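Local coordinates for glycosyl hydrolase (Rhizobium leguminosarum bv. trifolii, PDB 5NDX), which probably hydrolyses O-glycosyl bonds as a family 39 glycoside hydrolase and is the bacterial orthologue of human alpha-L-iduronidase, at residues R80-M85 with P92-M97; A122-Y127 with D171-S176; A165-L170 with L177-P182; L244-L249 with L259-D264. The protein carries 2 engineered substitutions. All coordinates share one frame; numbering follows the deposited sequence.

Contact 1. Residues R80-M85 with P92-M97; sequences RALDVM and PFFELM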
loop_
_atom_site.group_PDB
_atom_site.type_symbol
_atom_site.label_atom_id
_atom_site.label_comp_id
_atom_site.label_asym_id
_atom_site.label_seq_id
_atom_site.Cartn_x
_atom_site.Cartn_y
_atom_site.Cartn_z
ATOM N N ARG A 80 3.311 3.029 -21.828
ATOM C CA ARG A 80 3.923 1.890 -21.184
ATOM C C ARG A 80 3.770 1.955 -19.667
ATOM O O ARG A 80 3.499 0.958 -19.053
ATOM C CB ARG A 80 5.408 1.777 -21.559
ATOM C CG ARG A 80 5.566 1.289 -23.010
ATOM C CD ARG A 80 6.989 1.425 -23.553
ATOM N NE ARG A 80 7.996 0.827 -22.652
ATOM C CZ ARG A 80 9.318 1.080 -22.671
ATOM N NH1 ARG A 80 9.864 1.935 -23.544
ATOM N NH2 ARG A 80 10.115 0.472 -21.801
ATOM N N ALA A 81 3.903 3.142 -19.104
ATOM C CA ALA A 81 3.852 3.343 -17.673
ATOM C C ALA A 81 2.435 3.100 -17.122
ATOM O O ALA A 81 2.269 2.395 -16.126
ATOM C CB ALA A 81 4.311 4.745 -17.324
ATOM N N LEU A 82 1.432 3.675 -17.775
ATOM C CA LEU A 82 0.044 3.421 -17.398
ATOM C C LEU A 82 -0.368 2.001 -17.688
ATOM O O LEU A 82 -1.095 1.408 -16.873
ATOM C CB LEU A 82 -0.914 4.411 -18.027
ATOM C CG LEU A 82 -0.623 5.868 -17.630
ATOM C CD1 LEU A 82 -1.539 6.825 -18.361
ATOM C CD2 LEU A 82 -0.746 6.055 -16.122
ATOM N N ASP A 83 0.084 1.428 -18.808
ATOM C CA ASP A 83 -0.303 0.058 -19.127
ATOM C C ASP A 83 0.168 -0.923 -18.043
ATOM O O ASP A 83 -0.559 -1.844 -17.712
ATOM C CB ASP A 83 0.280 -0.416 -20.453
ATOM C CG ASP A 83 -0.431 0.137 -21.668
ATOM O OD1 ASP A 83 -1.497 0.781 -21.600
ATOM O OD2 ASP A 83 0.157 -0.056 -22.725
ATOM N N VAL A 84 1.380 -0.758 -17.513
ATOM C CA VAL A 84 1.819 -1.665 -16.442
ATOM C C VAL A 84 0.986 -1.566 -15.188
ATOM O O VAL A 84 0.821 -2.571 -14.523
ATOM C CB VAL A 84 3.303 -1.565 -15.884
ATOM C CG1 VAL A 84 4.169 -2.489 -16.613
ATOM C CG2 VAL A 84 3.857 -0.190 -15.712
ATOM N N MET A 85 0.543 -0.367 -14.833
ATOM C CA MET A 85 -0.369 -0.232 -13.703
ATOM C C MET A 85 -1.676 -0.987 -13.948
ATOM O O MET A 85 -2.028 -1.854 -13.159
ATOM C CB MET A 85 -0.699 1.212 -13.413
ATOM C CG MET A 85 0.485 2.082 -13.044
ATOM S SD MET A 85 -0.250 3.596 -12.396
ATOM C CE MET A 85 1.191 4.576 -12.574
ATOM N N PRO A 92 -4.015 4.834 -11.294
ATOM C CA PRO A 92 -3.226 5.976 -10.901
ATOM C C PRO A 92 -3.980 6.982 -10.011
ATOM O O PRO A 92 -5.146 7.327 -10.254
ATOM C CB PRO A 92 -2.848 6.594 -12.244
ATOM C CG PRO A 92 -3.930 6.188 -13.141
ATOM C CD PRO A 92 -4.213 4.788 -12.753
ATOM N N PHE A 93 -3.281 7.437 -8.984
ATOM C CA PHE A 93 -3.633 8.646 -8.263
ATOM C C PHE A 93 -2.747 9.652 -8.998
ATOM O O PHE A 93 -1.565 9.782 -8.701
ATOM C CB PHE A 93 -3.314 8.483 -6.771
ATOM C CG PHE A 93 -3.717 9.629 -5.892
ATOM C CD1 PHE A 93 -4.434 10.722 -6.351
ATOM C CD2 PHE A 93 -3.340 9.608 -4.543
ATOM C CE1 PHE A 93 -4.764 11.773 -5.504
ATOM C CE2 PHE A 93 -3.661 10.658 -3.703
ATOM C CZ PHE A 93 -4.402 11.734 -4.173
ATOM N N PHE A 94 -3.341 10.248 -10.044
ATOM C CA PHE A 94 -2.636 10.851 -11.173
ATOM C C PHE A 94 -2.358 12.315 -10.850
ATOM O O PHE A 94 -3.267 13.149 -10.919
ATOM C CB PHE A 94 -3.520 10.756 -12.445
ATOM C CG PHE A 94 -2.780 10.927 -13.746
ATOM C CD1 PHE A 94 -2.052 12.076 -14.026
ATOM C CD2 PHE A 94 -2.842 9.952 -14.718
ATOM C CE1 PHE A 94 -1.368 12.207 -15.230
ATOM C CE2 PHE A 94 -2.161 10.089 -15.923
ATOM C CZ PHE A 94 -1.438 11.220 -16.179
ATOM N N GLU A 95 -1.120 12.611 -10.494
ATOM C CA GLU A 95 -0.704 13.975 -10.272
ATOM C C GLU A 95 -0.441 14.590 -11.633
ATOM O O GLU A 95 0.350 14.037 -12.433
ATOM C CB GLU A 95 0.571 14.065 -9.435
ATOM C CG GLU A 95 0.439 13.377 -8.083
ATOM C CD GLU A 95 1.781 13.296 -7.374
ATOM O OE1 GLU A 95 2.567 12.356 -7.688
ATOM O OE2 GLU A 95 2.042 14.208 -6.552
ATOM N N LEU A 96 -1.102 15.708 -11.889
ATOM C CA LEU A 96 -0.952 16.405 -13.176
ATOM C C LEU A 96 0.336 17.236 -13.092
ATOM O O LEU A 96 0.320 18.416 -12.771
ATOM C CB LEU A 96 -2.189 17.250 -13.446
ATOM C CG LEU A 96 -3.447 16.403 -13.678
ATOM C CD1 LEU A 96 -4.719 17.247 -13.691
ATOM C CD2 LEU A 96 -3.355 15.545 -14.928
ATOM N N MET A 97 1.455 16.592 -13.391
ATOM C CA MET A 97 2.726 17.044 -12.938
ATOM C C MET A 97 3.817 16.570 -13.859
ATOM O O MET A 97 3.825 15.420 -14.322
ATOM C CB MET A 97 2.909 16.458 -11.544
ATOM C CG MET A 97 4.287 16.447 -10.929
ATOM S SD MET A 97 4.302 15.516 -9.341
ATOM C CE MET A 97 5.957 15.977 -8.831
#

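Contact 2. Residues A122-Y127 with D171-S176; sequences ATVDRY and DAIDPS. With SO4 (sulfate ion), chain L.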
loop_
_atom_site.group_PDB
_atom_site.type_symbol
_atom_site.label_atom_id
_atom_site.label_comp_id
_atom_site.label_asym_id
_atom_site.label_seq_id
_atom_site.Cartn_x
_atom_site.Cartn_y
_atom_site.Cartn_z
ATOM N N ALA A 122 -6.066 16.293 -23.675
ATOM C CA ALA A 122 -5.530 15.238 -24.539
ATOM C C ALA A 122 -5.234 13.903 -23.762
ATOM O O ALA A 122 -5.432 12.777 -24.295
ATOM C CB ALA A 122 -4.279 15.738 -25.265
ATOM N N THR A 123 -4.805 14.044 -22.517
ATOM C CA THR A 123 -4.494 12.899 -21.655
ATOM C C THR A 123 -5.737 12.078 -21.412
ATOM O O THR A 123 -5.769 10.865 -21.655
ATOM C CB THR A 123 -3.933 13.372 -20.301
ATOM O OG1 THR A 123 -2.809 14.225 -20.509
ATOM C CG2 THR A 123 -3.520 12.198 -19.438
ATOM N N VAL A 124 -6.776 12.771 -20.970
ATOM C CA VAL A 124 -8.035 12.170 -20.662
ATOM C C VAL A 124 -8.679 11.575 -21.918
ATOM O O VAL A 124 -9.218 10.456 -21.913
ATOM C CB VAL A 124 -8.910 13.213 -19.949
ATOM C CG1 VAL A 124 -10.369 12.842 -20.040
ATOM C CG2 VAL A 124 -8.479 13.235 -18.488
ATOM N N ASP A 125 -8.586 12.313 -23.009
ATOM C CA ASP A 125 -9.047 11.787 -24.288
ATOM C C ASP A 125 -8.327 10.501 -24.715
ATOM O O ASP A 125 -8.941 9.523 -25.066
ATOM C CB ASP A 125 -8.899 12.845 -25.381
ATOM C CG ASP A 125 -9.514 12.394 -26.672
ATOM O OD1 ASP A 125 -10.748 12.395 -26.727
ATOM O OD2 ASP A 125 -8.758 11.969 -27.572
ATOM N N ARG A 126 -7.017 10.495 -24.652
ATOM C CA ARG A 126 -6.283 9.323 -25.043
ATOM C C ARG A 126 -6.542 8.085 -24.144
ATOM O O ARG A 126 -6.740 6.969 -24.667
ATOM C CB ARG A 126 -4.826 9.643 -25.048
ATOM C CG ARG A 126 -3.963 8.509 -25.533
ATOM C CD ARG A 126 -2.523 8.966 -25.495
ATOM N NE ARG A 126 -1.665 7.923 -26.039
ATOM C CZ ARG A 126 -1.514 7.677 -27.342
ATOM N NH1 ARG A 126 -2.164 8.395 -28.259
ATOM N NH2 ARG A 126 -0.725 6.692 -27.746
ATOM N N TYR A 127 -6.540 8.267 -22.819
ATOM C CA TYR A 127 -6.551 7.105 -21.936
ATOM C C TYR A 127 -7.969 6.612 -21.763
ATOM O O TYR A 127 -8.190 5.422 -21.633
ATOM C CB TYR A 127 -5.712 7.337 -20.640
ATOM C CG TYR A 127 -4.267 7.485 -21.028
ATOM C CD1 TYR A 127 -3.596 6.441 -21.670
ATOM C CD2 TYR A 127 -3.576 8.664 -20.821
ATOM C CE1 TYR A 127 -2.273 6.588 -22.083
ATOM C CE2 TYR A 127 -2.280 8.829 -21.289
ATOM C CZ TYR A 127 -1.638 7.786 -21.913
ATOM O OH TYR A 127 -0.360 7.952 -22.357
ATOM N N ASP A 171 -12.686 19.009 -17.498
ATOM C CA ASP A 171 -14.093 19.353 -17.834
ATOM C C ASP A 171 -14.378 19.273 -19.345
ATOM O O ASP A 171 -15.467 18.867 -19.711
ATOM C CB ASP A 171 -14.512 20.730 -17.278
ATOM C CG ASP A 171 -14.768 20.705 -15.766
ATOM O OD1 ASP A 171 -14.584 19.638 -15.151
ATOM O OD2 ASP A 171 -15.158 21.742 -15.175
ATOM N N ALA A 172 -13.391 19.572 -20.207
ATOM C CA ALA A 172 -13.603 19.439 -21.666
ATOM C C ALA A 172 -14.047 18.039 -22.078
ATOM O O ALA A 172 -14.752 17.901 -23.033
ATOM C CB ALA A 172 -12.361 19.833 -22.454
ATOM N N ILE A 173 -13.631 17.002 -21.375
ATOM C CA ILE A 173 -14.041 15.651 -21.716
ATOM C C ILE A 173 -15.048 15.142 -20.700
ATOM O O ILE A 173 -15.998 14.475 -21.096
ATOM C CB ILE A 173 -12.855 14.669 -21.702
ATOM C CG1 ILE A 173 -11.814 15.035 -22.761
ATOM C CG2 ILE A 173 -13.345 13.218 -21.873
ATOM C CD1 ILE A 173 -12.038 14.380 -24.111
ATOM N N ASP A 174 -14.830 15.371 -19.391
ATOM C CA ASP A 174 -15.696 14.731 -18.384
ATOM C C ASP A 174 -15.574 15.366 -17.012
ATOM O O ASP A 174 -14.599 15.088 -16.293
ATOM C CB ASP A 174 -15.376 13.231 -18.340
ATOM C CG ASP A 174 -16.361 12.432 -17.533
ATOM O OD1 ASP A 174 -17.241 12.994 -16.824
ATOM O OD2 ASP A 174 -16.209 11.195 -17.593
ATOM N N PRO A 175 -16.555 16.202 -16.626
ATOM C CA PRO A 175 -16.473 16.883 -15.336
ATOM C C PRO A 175 -16.619 16.004 -14.101
ATOM O O PRO A 175 -16.374 16.476 -12.980
ATOM C CB PRO A 175 -17.646 17.892 -15.383
ATOM C CG PRO A 175 -17.959 18.039 -16.825
ATOM C CD PRO A 175 -17.766 16.641 -17.352
ATOM N N SER A 176 -17.032 14.757 -14.285
ATOM C CA SER A 176 -17.057 13.838 -13.181
ATOM C C SER A 176 -15.664 13.173 -12.906
ATOM O O SER A 176 -15.560 12.347 -12.019
ATOM C CB SER A 176 -18.157 12.793 -13.433
ATOM O OG SER A 176 -17.732 11.956 -14.474
HETATM S S SO4 L . -0.275 7.879 -31.479
HETATM O O1 SO4 L . 0.152 6.609 -30.805
HETATM O O2 SO4 L . -1.762 7.977 -31.404
HETATM O O3 SO4 L . 0.321 9.096 -30.842
HETATM O O4 SO4 L . 0.166 7.814 -32.907
#

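Contact 3. Residues A165-L170 with L177-P182; sequences ACVAGL and LPMGGP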
loop_
_atom_site.group_PDB
_atom_site.type_symbol
_atom_site.label_atom_id
_atom_site.label_comp_id
_atom_site.label_asym_id
_atom_site.label_seq_id
_atom_site.Cartn_x
_atom_site.Cartn_y
_atom_site.Cartn_z
ATOM N N ALA A 165 -6.526 25.423 -15.147
ATOM C CA ALA A 165 -6.232 24.728 -16.405
ATOM C C ALA A 165 -6.435 23.217 -16.267
ATOM O O ALA A 165 -7.005 22.571 -17.173
ATOM C CB ALA A 165 -4.799 25.031 -16.826
ATOM N N CYS A 166 -5.946 22.654 -15.146
ATOM C CA CYS A 166 -6.250 21.247 -14.815
ATOM C C CYS A 166 -7.752 20.980 -14.840
ATOM O O CYS A 166 -8.181 20.043 -15.485
ATOM C CB CYS A 166 -5.707 20.863 -13.432
ATOM S SG CYS A 166 -3.930 20.845 -13.385
ATOM N N VAL A 167 -8.530 21.809 -14.136
ATOM C CA VAL A 167 -9.979 21.611 -14.022
ATOM C C VAL A 167 -10.659 21.797 -15.371
ATOM O O VAL A 167 -11.532 20.975 -15.760
ATOM C CB VAL A 167 -10.610 22.552 -12.967
ATOM C CG1 VAL A 167 -12.126 22.672 -13.113
ATOM C CG2 VAL A 167 -10.269 22.067 -11.567
ATOM N N ALA A 168 -10.303 22.872 -16.084
ATOM C CA ALA A 168 -10.916 23.075 -17.443
ATOM C C ALA A 168 -10.505 21.928 -18.376
ATOM O O ALA A 168 -11.300 21.476 -19.204
ATOM C CB ALA A 168 -10.496 24.407 -18.038
ATOM N N GLY A 169 -9.262 21.455 -18.229
ATOM C CA GLY A 169 -8.780 20.350 -19.065
ATOM C C GLY A 169 -9.566 19.057 -18.890
ATOM O O GLY A 169 -9.875 18.344 -19.862
ATOM N N LEU A 170 -9.893 18.746 -17.644
ATOM C CA LEU A 170 -10.719 17.558 -17.375
ATOM C C LEU A 170 -12.167 17.826 -17.820
ATOM O O LEU A 170 -12.814 16.928 -18.357
ATOM C CB LEU A 170 -10.721 17.197 -15.884
ATOM C CG LEU A 170 -9.353 16.871 -15.262
ATOM C CD1 LEU A 170 -9.470 16.697 -13.758
ATOM C CD2 LEU A 170 -8.754 15.631 -15.886
ATOM N N LEU A 177 -14.609 13.500 -13.654
ATOM C CA LEU A 177 -13.272 13.014 -13.302
ATOM C C LEU A 177 -12.824 13.787 -12.049
ATOM O O LEU A 177 -12.703 15.038 -12.097
ATOM C CB LEU A 177 -12.263 13.218 -14.435
ATOM C CG LEU A 177 -12.631 12.412 -15.680
ATOM C CD1 LEU A 177 -11.802 12.856 -16.874
ATOM C CD2 LEU A 177 -12.555 10.903 -15.475
ATOM N N PRO A 178 -12.597 13.086 -10.933
ATOM C CA PRO A 178 -12.331 13.889 -9.716
ATOM C C PRO A 178 -10.992 14.652 -9.735
ATOM O O PRO A 178 -10.008 14.166 -10.283
ATOM C CB PRO A 178 -12.349 12.837 -8.607
ATOM C CG PRO A 178 -13.088 11.684 -9.159
ATOM C CD PRO A 178 -12.728 11.652 -10.607
ATOM N N MET A 179 -11.024 15.884 -9.252
ATOM C CA MET A 179 -9.873 16.749 -9.208
ATOM C C MET A 179 -9.722 17.287 -7.801
ATOM O O MET A 179 -10.708 17.642 -7.156
ATOM C CB MET A 179 -10.019 17.935 -10.134
ATOM C CG MET A 179 -8.793 18.849 -10.124
ATOM S SD MET A 179 -7.305 18.018 -10.742
ATOM C CE MET A 179 -5.997 19.125 -10.191
ATOM N N GLY A 180 -8.491 17.370 -7.339
ATOM C CA GLY A 180 -8.238 17.905 -6.013
ATOM C C GLY A 180 -6.818 18.319 -5.819
ATOM O O GLY A 180 -5.998 18.245 -6.737
ATOM N N GLY A 181 -6.542 18.797 -4.613
ATOM C CA GLY A 181 -5.258 19.357 -4.300
ATOM C C GLY A 181 -5.309 20.061 -2.976
ATOM O O GLY A 181 -6.294 19.926 -2.245
ATOM N N PRO A 182 -4.284 20.814 -2.641
ATOM C CA PRO A 182 -3.075 21.062 -3.439
ATOM C C PRO A 182 -1.902 20.085 -3.247
ATOM O O PRO A 182 -0.863 20.256 -3.885
ATOM C CB PRO A 182 -2.630 22.445 -2.945
ATOM C CG PRO A 182 -3.151 22.529 -1.532
ATOM C CD PRO A 182 -4.325 21.596 -1.394
#

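Contact 4. Residues L244-L249 with L259-D264; sequences LVVDYL and LPIVND. With 8U8 ((2~{R},3~{S},4~{S},5~{R},6~{S})-6-(4-methyl-2-oxidanylidene-chromen-7-yl)oxy-3,4,5-tris(oxidanyl)oxane-2-carboxylic acid), chain N.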
loop_
_atom_site.group_PDB
_atom_site.type_symbol
_atom_site.label_atom_id
_atom_site.label_comp_id
_atom_site.label_asym_id
_atom_site.label_seq_id
_atom_site.Cartn_x
_atom_site.Cartn_y
_atom_site.Cartn_z
ATOM N N LEU A 244 -6.290 20.396 12.671
ATOM C CA LEU A 244 -6.001 21.830 12.633
ATOM C C LEU A 244 -6.365 22.384 11.277
ATOM O O LEU A 244 -6.920 23.462 11.174
ATOM C CB LEU A 244 -4.520 22.097 12.885
ATOM C CG LEU A 244 -4.124 23.516 13.235
ATOM C CD1 LEU A 244 -4.648 23.842 14.628
ATOM C CD2 LEU A 244 -2.602 23.635 13.235
ATOM N N VAL A 245 -6.025 21.658 10.228
ATOM C CA VAL A 245 -6.343 22.103 8.848
ATOM C C VAL A 245 -7.857 22.126 8.670
ATOM O O VAL A 245 -8.442 23.083 8.132
ATOM C CB VAL A 245 -5.661 21.213 7.783
ATOM C CG1 VAL A 245 -6.100 21.559 6.365
ATOM C CG2 VAL A 245 -4.152 21.313 7.905
ATOM N N VAL A 246 -8.502 21.087 9.131
ATOM C CA VAL A 246 -9.957 21.053 9.084
ATOM C C VAL A 246 -10.556 22.266 9.868
ATOM O O VAL A 246 -11.453 22.922 9.365
ATOM C CB VAL A 246 -10.504 19.695 9.575
ATOM C CG1 VAL A 246 -12.026 19.723 9.732
ATOM C CG2 VAL A 246 -10.130 18.582 8.595
ATOM N N ASP A 247 -10.048 22.574 11.058
ATOM C CA ASP A 247 -10.503 23.754 11.813
ATOM C C ASP A 247 -10.336 25.063 11.035
ATOM O O ASP A 247 -11.205 25.914 11.076
ATOM C CB ASP A 247 -9.764 23.911 13.147
ATOM C CG ASP A 247 -10.161 22.870 14.170
ATOM O OD1 ASP A 247 -11.264 22.299 14.053
ATOM O OD2 ASP A 247 -9.358 22.626 15.097
ATOM N N TYR A 248 -9.214 25.201 10.343
ATOM C CA TYR A 248 -8.970 26.314 9.480
ATOM C C TYR A 248 -10.036 26.411 8.391
ATOM O O TYR A 248 -10.523 27.507 8.102
ATOM C CB TYR A 248 -7.577 26.228 8.884
ATOM C CG TYR A 248 -7.282 27.337 7.923
ATOM C CD1 TYR A 248 -7.635 27.230 6.575
ATOM C CD2 TYR A 248 -6.611 28.504 8.351
ATOM C CE1 TYR A 248 -7.378 28.270 5.675
ATOM C CE2 TYR A 248 -6.343 29.549 7.458
ATOM C CZ TYR A 248 -6.740 29.440 6.129
ATOM O OH TYR A 248 -6.447 30.462 5.230
ATOM N N LEU A 249 -10.406 25.291 7.798
ATOM C CA LEU A 249 -11.456 25.287 6.798
ATOM C C LEU A 249 -12.822 25.608 7.386
ATOM O O LEU A 249 -13.587 26.322 6.744
ATOM C CB LEU A 249 -11.563 23.946 6.052
ATOM C CG LEU A 249 -10.320 23.491 5.284
ATOM C CD1 LEU A 249 -10.452 22.054 4.833
ATOM C CD2 LEU A 249 -10.049 24.378 4.100
ATOM N N LEU A 259 -15.660 18.560 2.570
ATOM C CA LEU A 259 -15.109 17.798 1.451
ATOM C C LEU A 259 -14.229 16.605 1.918
ATOM O O LEU A 259 -13.709 16.597 3.034
ATOM C CB LEU A 259 -14.267 18.680 0.521
ATOM C CG LEU A 259 -15.018 19.658 -0.403
ATOM C CD1 LEU A 259 -14.033 20.568 -1.138
ATOM C CD2 LEU A 259 -15.914 18.926 -1.396
ATOM N N PRO A 260 -14.092 15.601 1.064
ATOM C CA PRO A 260 -13.156 14.525 1.364
ATOM C C PRO A 260 -11.748 15.065 1.647
ATOM O O PRO A 260 -11.266 15.952 0.940
ATOM C CB PRO A 260 -13.226 13.630 0.112
ATOM C CG PRO A 260 -14.627 13.860 -0.452
ATOM C CD PRO A 260 -14.950 15.307 -0.113
ATOM N N ILE A 261 -11.160 14.594 2.731
ATOM C CA ILE A 261 -9.785 14.974 3.147
ATOM C C ILE A 261 -8.863 13.808 2.867
ATOM O O ILE A 261 -9.186 12.649 3.218
ATOM C CB ILE A 261 -9.711 15.281 4.654
ATOM C CG1 ILE A 261 -10.729 16.365 5.032
ATOM C CG2 ILE A 261 -8.313 15.747 5.057
ATOM C CD1 ILE A 261 -10.534 17.693 4.308
ATOM N N VAL A 262 -7.720 14.106 2.255
ATOM C CA VAL A 262 -6.771 13.087 1.833
ATOM C C VAL A 262 -5.387 13.460 2.367
ATOM O O VAL A 262 -4.975 14.618 2.234
ATOM C CB VAL A 262 -6.771 13.027 0.313
ATOM C CG1 VAL A 262 -5.620 12.170 -0.210
ATOM C CG2 VAL A 262 -8.134 12.519 -0.165
ATOM N N ASN A 263 -4.723 12.532 3.047
ATOM C CA ASN A 263 -3.290 12.633 3.314
ATOM C C ASN A 263 -2.614 11.783 2.236
ATOM O O ASN A 263 -2.605 10.577 2.322
ATOM C CB ASN A 263 -2.951 12.166 4.697
ATOM C CG ASN A 263 -1.498 12.383 5.075
ATOM O OD1 ASN A 263 -0.611 12.548 4.230
ATOM N ND2 ASN A 263 -1.243 12.312 6.364
ATOM N N ASP A 264 -2.014 12.439 1.256
ATOM C CA ASP A 264 -1.497 11.779 0.067
ATOM C C ASP A 264 -0.056 11.265 0.221
ATOM O O ASP A 264 0.500 10.678 -0.724
ATOM C CB ASP A 264 -1.682 12.708 -1.192
ATOM C CG ASP A 264 -0.946 14.042 -1.080
ATOM O OD1 ASP A 264 -0.196 14.278 -0.068
ATOM O OD2 ASP A 264 -1.064 14.871 -2.016
HETATM C C15 8U8 N . -7.986 11.039 -3.748
HETATM C C13 8U8 N . -9.226 10.568 -3.309
HETATM C C14 8U8 N . -10.282 11.452 -3.128
HETATM C C16 8U8 N . -11.534 10.976 -2.769
HETATM O O9 8U8 N . -12.440 11.773 -2.560
HETATM O O8 8U8 N . -11.723 9.653 -2.517
HETATM C C11 8U8 N . -10.723 8.774 -2.736
HETATM C C10 8U8 N . -11.046 7.452 -2.551
HETATM C C12 8U8 N . -9.462 9.202 -3.124
HETATM C C7 8U8 N . -8.492 8.223 -3.343
HETATM C C8 8U8 N . -8.812 6.884 -3.148
HETATM C C9 8U8 N . -10.091 6.480 -2.761
HETATM O O2 8U8 N . -10.357 5.144 -2.600
HETATM C C5 8U8 N . -11.736 4.690 -2.655
HETATM O O1 8U8 N . -12.143 4.850 -1.285
HETATM C C1 8U8 N . -13.447 4.361 -0.898
HETATM C C6 8U8 N . -14.597 5.145 -1.623
HETATM O O7 8U8 N . -14.377 6.306 -2.024
HETATM O O6 8U8 N . -15.656 4.529 -1.816
HETATM C C2 8U8 N . -13.459 2.872 -1.235
HETATM O O5 8U8 N . -14.720 2.233 -0.863
HETATM C C3 8U8 N . -13.167 2.667 -2.739
HETATM O O4 8U8 N . -13.103 1.285 -2.976
HETATM C C4 8U8 N . -11.805 3.268 -3.091
HETATM O O3 8U8 N . -11.543 3.194 -4.494
#

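Contact 1. Residues R80-M85 with P92-M97
In Met85, chi1 of -61° sets CG beside the backbone N, and the extended chain beyond it carries SD to the ring of Pro92, 4.0 Å from its CB. Leu82, one helical turn earlier, has the same first torsion but aims its two methyls at different targets. Its CD1 comes in at the edge of the Phe94 ring, near the ring plane, 4.1 Å from CE2, while CD2 rests more loosely against CG of Pro92 at 4.4 Å. In Phe94, chi1 of -162°, with CG anti to the backbone N, brings the ring toward the helix, where it crosses the leucine at about a right angle. This is how a helix lies on the outside of a TIM barrel: segment 80-85 of helix 76-87 runs back at 153° to residues 92-95 of the strand it leads into, axes 10.8 Å apart at closest. The interface has no hydrogen bond and is wholly buried. Side chains alternate along the strand, so Phe93 points away from the helix and touches the bound iduronide. Neighbouring elements close the layer around the same groups: Tyr127 and Tyr131 of helix 110-131 pack on Leu82, and Leu56 and Val58 of strand 55-58 on Met85.

Contact 2. Residues A122-Y127 with D171-S176
Asp174 OD1 is gripped twice by Ser176: the hydroxyl OG donates to it at 2.6 Å and the backbone N at 3.1 Å, both from the same face of the carboxylate. Its other oxygen, OD2, forms a salt bridge with Arg137. The same loop presents Ile173 to helix 110-131. There CG1 of Val124 presses on the branch point of the isoleucine, 3.5 Å from CB and equally near CG2, as the two side chains slide past each other in opposite directions. CD1 of Ile173 reaches on to the more exposed Asp125, lying 3.5 Å from OD1 and also against CB. Arg126 turns elsewhere: extended from CG to NE, it meets a sulfate, probably from the crystallisation liquor, with NH1 to O2 at 3.2 Å (174°) and NH2 to O1 at 3.2 Å (161°). With Arg126 cut back to an alanine, the sulfate would probably lose this two-pronged hold and Asp79 its salt bridge to NH2. The bond from the backbone N of Ser176 to the side-chain OD1 of Asp174 makes an Asx turn, in the alpha-to-beta loop between helix 155-171 and strand 179-184, at the N-terminal end of the TIM-barrel strands.

Contact 3. Residues A165-L170 with L177-P182
A buried contact of apolar side chains, with no hydrogen bond across it, joins residues 165-170 to 177-182, helix on strand, on the outer side of the parallel barrel sheet. The helix axis runs 9.4 Å from that of the strand at closest and nearly antiparallel to it, at 169°. Met179 and Leu170 share most of the meeting, and each part of the methionine side chain has its own neighbour. CG stands anti to the backbone N (chi1 -179°), which rests it 3.8 Å from CG2 of Val167. The bend that follows (chi2 64°) turns the sulfur and terminal methyl toward Cys166, whose CB lies 3.7 Å from CE. Leu170 crosses the methionine at about a right angle, its CD1 3.9 Å from Met179 CB and as close to SD. Shortening Met179 to an alanine is likely to open a gap beneath Cys166 and Val167 and to take from Leu170 CD1 its contact with the sulfur. Helix 155-171 is the connection of a beta-alpha-beta unit whose strands, 140-142 and 179-184, lie side by side in the TIM barrel, so the contact seats the helix on the second of them. Just ahead of that strand, Leu177 extends the apolar patch, with its CD1 4.2 Å from CD2 of Leu170. Phe141 of the first strand touches Leu170, Leu177 and Met179, and Val124 of helix 110-131 touches both leucines. The backbone N of Met179 is satisfied within the sheet region by the carboxylate of Asp215.

Contact 4. Residues L244-L249 with L259-D264
Ile261 is where the helix and the strand come together, and it does so on two points. CG1 lies 4.2 Å from CG2 of Val246, and CD1 lies 4.4 Å from CD1 of Leu249, one helical turn on. Both are light van der Waals touches, and only 86 Å² is buried between the segments. The core around them is completed by others: Ala305 adjoins Val246, while Ile217 and Met196 close on Leu249. The outer face of the helix is turned to solvent, with Leu244 and Asp247 exposed and Tyr248 partly so. The other side of the strand belongs to a bound ligand. CG2 of Val262 sits 3.8 Å from C14 of the coumarin moiety, and CB of Pro260 approaches its carbonyl oxygen O9 to 3.3 Å. Lys54 and Arg23 hydrogen-bond the same ligand molecule. Inside against outside is the division of a TIM-barrel strand: alternate residues face the helical layer or the barrel interior. Here the interior residues contribute to an iduronide pocket near the start of strand 261-263, whereas catalytic sites in this fold lie at the strands' C-terminal ends.

Contacts 1, 3 and 4 illustrate one principle at three places round the same parallel barrel sheet: a helix lies on its following strand through apolar side chains, all buried and with no hydrogen bond between the segments. Contact 3 buries the most surface, contact 4 the least. Contact 2 differs, being nearer the surface, where a loop meets a helix and polar groups and a sulfate appear. It nevertheless merges with its neighbours: Val124 touches Leu170 and Leu177 of contact 3, and Tyr127 and Thr123 touch Leu82 and Phe94 of contact 1. Toward the barrel interior, Phe93 of contact 1 packs on Val262 and Asp264 of contact 4.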